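Local atomic coordinates of ochratoxinase (Aspergillus niger, PDB entry 4C65), a protein that hydrolyses ochratoxin A to ochratoxin alpha and L-phenylalanine, acting as a zinc-dependent carboxypeptidase of the amidohydrolase superfamily that prefers C-terminal aromatic residues. Residues 168-171 with 172-176; 228-231 with 232-235. All coordinates share one frame; numbering follows the deposited sequence.

Contact 1. Residues 168-171 with 172-176; sequences NPRP and GYWGA
Pro169 and Arg170 fold back on the indole of Trp174 in a local contact within the irregular loop between helix 157-164 and strand 179-181, at the surface of the subunit. The alpha carbon of the proline sits over the ring face: Pro169 CA lies 3.7 Å from the centroid of the five-membered ring of Trp174, 14° off the normal, a CH-pi contact, while Pro169 CB reaches CZ3 of the six-membered ring at 4.1 Å. With CG anti to the backbone N (chi1 179°), Trp174 swings its indole back beneath the preceding residues.

Arg170 meets the pyrrole edge instead. Its guanidinium plane stands perpendicular to the indole, with Trp174 CD1 over one face. In that guanidinium plane NH1 grips two carbonyls, Pro171 O at 3.0 Å and, less straight, Gly172 O at 3.2 Å; the latter bond arrives from above the carbonyl plane. A water donates to Arg170 O at 2.7 Å and accepts from Trp174 N, bridging the backbones of the two residues. At phi 100°, Gly172 leaves no room for a side chain beside the carbonyl oxygen of Pro171. Trp174 NE1 is satisfied by Met167 O, and Arg170 NH2 by Gly162 O of helix 157-164. Trp174 also packs on Leu194 of helix 185-198, while Gly158 in helix 157-164 of a neighbouring subunit touches both Pro169 and Trp174.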
ATOM      1  N   ASN A 168       7.841  -5.334   2.203  1.00 20.90           N
ATOM      2  CA  ASN A 168       7.296  -4.012   1.872  1.00 20.75           C
ATOM      3  C   ASN A 168       8.323  -2.921   1.642  1.00 18.82           C
ATOM      4  O   ASN A 168       8.337  -1.930   2.346  1.00 17.74           O
ATOM      5  CB  ASN A 168       6.302  -3.551   2.932  1.00 21.94           C
ATOM      6  CG  ASN A 168       5.108  -4.485   3.019  1.00 24.68           C
ATOM      7  OD1 ASN A 168       5.169  -5.655   2.602  1.00 24.41           O
ATOM      8  ND2 ASN A 168       4.010  -3.983   3.581  1.00 26.59           N
ATOM      9  N   PRO A 169       9.175  -3.113   0.649  1.00 17.52           N
ATOM     10  CA  PRO A 169      10.041  -2.041   0.269  1.00 16.77           C
ATOM     11  C   PRO A 169       9.261  -0.757  -0.041  1.00 16.08           C
ATOM     12  O   PRO A 169       8.152  -0.796  -0.579  1.00 16.26           O
ATOM     13  CB  PRO A 169      10.761  -2.599  -0.972  1.00 16.96           C
ATOM     14  CG  PRO A 169       9.901  -3.682  -1.476  1.00 17.43           C
ATOM     15  CD  PRO A 169       9.302  -4.270  -0.242  1.00 17.55           C
ATOM     16  N   ARG A 170       9.865   0.382   0.264  1.00 14.97           N
ATOM     17  CA  ARG A 170       9.178   1.666   0.207  1.00 14.78           C
ATOM     18  C   ARG A 170      10.229   2.761   0.226  1.00 14.37           C
ATOM     19  O   ARG A 170      11.375   2.495   0.563  1.00 13.86           O
ATOM     20  CB  ARG A 170       8.301   1.814   1.447  1.00 14.79           C
ATOM     21  CG  ARG A 170       9.059   1.453   2.737  1.00 14.71           C
ATOM     22  CD  ARG A 170       8.464   2.085   3.988  1.00 14.87           C
ATOM     23  NE  ARG A 170       9.175   1.594   5.159  1.00 14.83           N
ATOM     24  CZ  ARG A 170      10.319   2.082   5.627  1.00 14.76           C
ATOM     25  NH1 ARG A 170      10.908   3.127   5.060  1.00 14.75           N
ATOM     26  NH2 ARG A 170      10.879   1.527   6.696  1.00 14.65           N
ATOM     27  N   PRO A 171       9.841   4.000  -0.090  1.00 14.35           N
ATOM     28  CA  PRO A 171      10.728   5.117   0.162  1.00 14.27           C
ATOM     29  C   PRO A 171      11.050   5.247   1.649  1.00 14.19           C
ATOM     30  O   PRO A 171      10.365   4.653   2.488  1.00 14.03           O
ATOM     31  CB  PRO A 171       9.921   6.335  -0.298  1.00 14.75           C
ATOM     32  CG  PRO A 171       8.881   5.815  -1.210  1.00 15.03           C
ATOM     33  CD  PRO A 171       8.596   4.406  -0.763  1.00 14.89           C
ATOM     34  N   GLY A 172      12.102   5.991   1.961  1.00 14.24           N
ATOM     35  CA  GLY A 172      12.446   6.334   3.343  1.00 14.38           C
ATOM     36  C   GLY A 172      13.543   5.476   3.928  1.00 13.95           C
ATOM     37  O   GLY A 172      13.483   5.045   5.072  1.00 13.79           O
ATOM     38  N   TYR A 173      14.576   5.240   3.140  1.00 14.08           N
ATOM     39  CA  TYR A 173      15.785   4.550   3.631  1.00 13.72           C
ATOM     40  C   TYR A 173      15.424   3.194   4.240  1.00 13.74           C
ATOM     41  O   TYR A 173      15.909   2.822   5.299  1.00 13.69           O
ATOM     42  CB  TYR A 173      16.584   5.475   4.582  1.00 13.64           C
ATOM     43  CG  TYR A 173      16.875   6.798   3.913  1.00 13.77           C
ATOM     44  CD1 TYR A 173      17.811   6.884   2.886  1.00 13.65           C
ATOM     45  CD2 TYR A 173      16.179   7.955   4.268  1.00 13.92           C
ATOM     46  CE1 TYR A 173      18.050   8.076   2.242  1.00 13.88           C
ATOM     47  CE2 TYR A 173      16.422   9.166   3.630  1.00 14.03           C
ATOM     48  CZ  TYR A 173      17.338   9.227   2.603  1.00 14.08           C
ATOM     49  OH  TYR A 173      17.602  10.421   1.935  1.00 14.05           O
ATOM     50  N   TRP A 174      14.544   2.486   3.541  1.00 14.01           N
ATOM     51  CA  TRP A 174      14.115   1.151   3.933  1.00 14.30           C
ATOM     52  C   TRP A 174      15.330   0.245   3.977  1.00 14.07           C
ATOM     53  O   TRP A 174      16.211   0.356   3.132  1.00 14.31           O
ATOM     54  CB  TRP A 174      13.092   0.641   2.908  1.00 14.81           C
ATOM     55  CG  TRP A 174      12.543  -0.739   3.127  1.00 15.02           C
ATOM     56  CD1 TRP A 174      11.513  -1.096   3.947  1.00 15.37           C
ATOM     57  CD2 TRP A 174      12.985  -1.938   2.498  1.00 15.30           C
ATOM     58  NE1 TRP A 174      11.285  -2.436   3.864  1.00 15.50           N
ATOM     59  CE2 TRP A 174      12.173  -2.983   2.978  1.00 15.39           C
ATOM     60  CE3 TRP A 174      13.967  -2.224   1.564  1.00 15.23           C
ATOM     61  CZ2 TRP A 174      12.311  -4.272   2.553  1.00 15.48           C
ATOM     62  CZ3 TRP A 174      14.111  -3.522   1.141  1.00 15.60           C
ATOM     63  CH2 TRP A 174      13.294  -4.535   1.645  1.00 15.73           C
ATOM     64  N   GLY A 175      15.395  -0.609   4.983  1.00 14.00           N
ATOM     65  CA  GLY A 175      16.491  -1.545   5.122  1.00 14.12           C
ATOM     66  C   GLY A 175      17.775  -0.933   5.674  1.00 14.20           C
ATOM     67  O   GLY A 175      18.810  -1.598   5.667  1.00 13.83           O
ATOM     68  N   ALA A 176      17.712   0.312   6.179  1.00 14.22           N
ATOM     69  CA  ALA A 176      18.919   0.970   6.703  1.00 14.29           C
ATOM     70  C   ALA A 176      18.722   1.670   8.033  1.00 14.70           C
ATOM     71  O   ALA A 176      18.940   2.873   8.166  1.00 15.75           O
ATOM     72  CB  ALA A 176      19.473   1.914   5.684  1.00 14.33           C
TER
HETATM   73  O   HOH W   1      13.945   3.349   0.753  1.00 21.19           O

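Contact 2. Residues 228-231 with 232-235; sequences LKVI and VEEA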
ATOM      1  N   LEU A 228      19.421 -19.336  12.234  1.00 19.01           N
ATOM      2  CA  LEU A 228      20.785 -18.988  12.613  1.00 18.70           C
ATOM      3  C   LEU A 228      21.810 -19.570  11.631  1.00 19.03           C
ATOM      4  O   LEU A 228      22.761 -18.904  11.270  1.00 18.61           O
ATOM      5  CB  LEU A 228      21.103 -19.435  14.041  1.00 18.97           C
ATOM      6  CG  LEU A 228      20.433 -18.685  15.193  1.00 18.87           C
ATOM      7  CD1 LEU A 228      20.743 -19.377  16.516  1.00 19.44           C
ATOM      8  CD2 LEU A 228      20.895 -17.238  15.222  1.00 18.07           C
ATOM      9  N   LYS A 229      21.602 -20.793  11.189  1.00 20.11           N
ATOM     10  CA  LYS A 229      22.513 -21.420  10.247  1.00 20.61           C
ATOM     11  C   LYS A 229      22.532 -20.656   8.919  1.00 19.79           C
ATOM     12  O   LYS A 229      23.583 -20.431   8.346  1.00 19.08           O
ATOM     13  CB  LYS A 229      22.106 -22.877  10.029  1.00 22.61           C
ATOM     14  CG  LYS A 229      22.976 -23.656   9.065  1.00 24.24           C
ATOM     15  CD  LYS A 229      22.503 -25.099   9.014  1.00 26.90           C
ATOM     16  CE  LYS A 229      23.345 -25.972   8.074  1.00 28.93           C
ATOM     17  NZ  LYS A 229      22.631 -26.311   6.788  1.00 30.57           N
ATOM     18  N   VAL A 230      21.351 -20.320   8.415  1.00 19.73           N
ATOM     19  CA  VAL A 230      21.232 -19.538   7.191  1.00 19.40           C
ATOM     20  C   VAL A 230      21.912 -18.175   7.337  1.00 18.05           C
ATOM     21  O   VAL A 230      22.711 -17.788   6.501  1.00 17.69           O
ATOM     22  CB  VAL A 230      19.753 -19.398   6.763  1.00 19.95           C
ATOM     23  CG1 VAL A 230      19.562 -18.314   5.725  1.00 19.68           C
ATOM     24  CG2 VAL A 230      19.258 -20.729   6.238  1.00 21.20           C
ATOM     25  N   ILE A 231      21.651 -17.483   8.435  1.00 17.34           N
ATOM     26  CA  ILE A 231      22.347 -16.246   8.703  1.00 16.27           C
ATOM     27  C   ILE A 231      23.873 -16.403   8.637  1.00 15.88           C
ATOM     28  O   ILE A 231      24.561 -15.598   7.991  1.00 15.67           O
ATOM     29  CB  ILE A 231      21.944 -15.644  10.055  1.00 15.83           C
ATOM     30  CG1 ILE A 231      20.518 -15.103   9.950  1.00 16.21           C
ATOM     31  CG2 ILE A 231      22.875 -14.503  10.431  1.00 14.94           C
ATOM     32  CD1 ILE A 231      19.865 -14.850  11.286  1.00 16.31           C
ATOM     33  N   VAL A 232      24.411 -17.413   9.307  1.00 15.93           N
ATOM     34  CA  VAL A 232      25.860 -17.672   9.284  1.00 15.62           C
ATOM     35  C   VAL A 232      26.357 -17.961   7.861  1.00 15.95           C
ATOM     36  O   VAL A 232      27.401 -17.456   7.453  1.00 15.78           O
ATOM     37  CB  VAL A 232      26.246 -18.803  10.273  1.00 16.05           C
ATOM     38  CG1 VAL A 232      27.680 -19.284  10.038  1.00 16.18           C
ATOM     39  CG2 VAL A 232      26.084 -18.311  11.699  1.00 15.64           C
ATOM     40  N   GLU A 233      25.606 -18.763   7.111  1.00 16.90           N
ATOM     41  CA  GLU A 233      25.950 -19.105   5.726  1.00 17.60           C
ATOM     42  C   GLU A 233      25.934 -17.876   4.821  1.00 17.22           C
ATOM     43  O   GLU A 233      26.794 -17.714   3.958  1.00 17.08           O
ATOM     44  CB  GLU A 233      24.996 -20.162   5.182  1.00 18.53           C
ATOM     45  CG  GLU A 233      25.232 -21.536   5.769  1.00 19.29           C
ATOM     46  CD  GLU A 233      24.067 -22.494   5.514  1.00 20.43           C
ATOM     47  OE1 GLU A 233      22.993 -22.018   5.058  1.00 20.57           O
ATOM     48  OE2 GLU A 233      24.232 -23.712   5.768  1.00 21.25           O
ATOM     49  N   GLU A 234      24.920 -17.037   4.993  1.00 17.17           N
ATOM     50  CA  GLU A 234      24.827 -15.797   4.228  1.00 16.85           C
ATOM     51  C   GLU A 234      26.024 -14.909   4.516  1.00 16.10           C
ATOM     52  O   GLU A 234      26.626 -14.400   3.589  1.00 16.48           O
ATOM     53  CB  GLU A 234      23.544 -15.046   4.551  1.00 16.73           C
ATOM     54  CG  GLU A 234      22.305 -15.658   3.929  1.00 17.72           C
ATOM     55  CD  GLU A 234      22.345 -15.655   2.432  1.00 18.24           C
ATOM     56  OE1 GLU A 234      22.828 -14.651   1.873  1.00 18.29           O
ATOM     57  OE2 GLU A 234      21.881 -16.642   1.818  1.00 19.20           O
ATOM     58  N   ALA A 235      26.364 -14.721   5.785  1.00 15.49           N
ATOM     59  CA  ALA A 235      27.525 -13.899   6.141  1.00 14.73           C
ATOM     60  C   ALA A 235      28.811 -14.468   5.545  1.00 14.99           C
ATOM     61  O   ALA A 235      29.566 -13.755   4.906  1.00 14.46           O
ATOM     62  CB  ALA A 235      27.659 -13.796   7.637  1.00 14.17           C
TER
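Lys229 and Glu233 meet on the outer side of one helical turn in the middle of helix 225-237, whose other side is packed against strands 203-206 and 242-246 of the barrel. The backbone is regular: four i to i+4 bonds join the turns, from Val232 N to Leu228 O at 3.0 Å through to Ala235 N to Ile231 O at 3.0 Å, with Glu234 N to Val230 O between them at 2.8 Å.

The tight part is apolar. Leu228 and Ile231 press on Val205 of strand 203-206, Ile231 and Ala235 share Ile203 of that strand, and Val232 joins both of them on Val242 of strand 242-246. Within the helix Val232 CG2 lies over the preceding turn, 3.4 Å from Leu228 O. Ile231 also reaches Val188 and Val192 of helix 185-198.

The other side is looser. Lys229 runs out extended and turns only at its last torsion, chi4 -106°. That bend brings NZ to Glu233 OE2 at 3.2 Å, a salt bridge whose hydrogen bond is weak; OE2 also lies 3.5 Å from Lys229 CG, so the carboxylate rests along the lysine's aliphatic chain as well as near its ammonium. Glu233 also packs on Glu226 of a neighbouring subunit.

Glu234 is buried and bent at chi2, its CG 4.2 Å from Val230 CG1. Three arginines hold its carboxylate: Arg237 of the same helix and Arg189 at OE2, Arg193 NE at OE1. These charges would probably keep Glu234 ionised despite its burial, and through Arg189 and Arg193 they tie helix 225-237 electrostatically to helix 185-198, whereas the exposed lysine has a single weak bond to Glu233.

In the fold
Contact 1 comes first along the chain and contact 2 follows it; their centres are 23 Å apart and their nearest atoms about 14 Å, without touching. Helix 185-198 is a neighbour of both, meeting side chains from the loop 168-176 and from the helix segment 228-235. Contact 2 lies on helix 225-237 of the beta-alpha-beta unit formed with strands 203-206 and 242-246 in the TIM barrel, and so backs the part of the barrel wall that carries the zinc ligands Lys204 and His245; the side chain of Ile231 is about 8 Å from that of Lys204. Contact 1 lies away from the zinc site, in a loop packed against other subunits of the homooctamer.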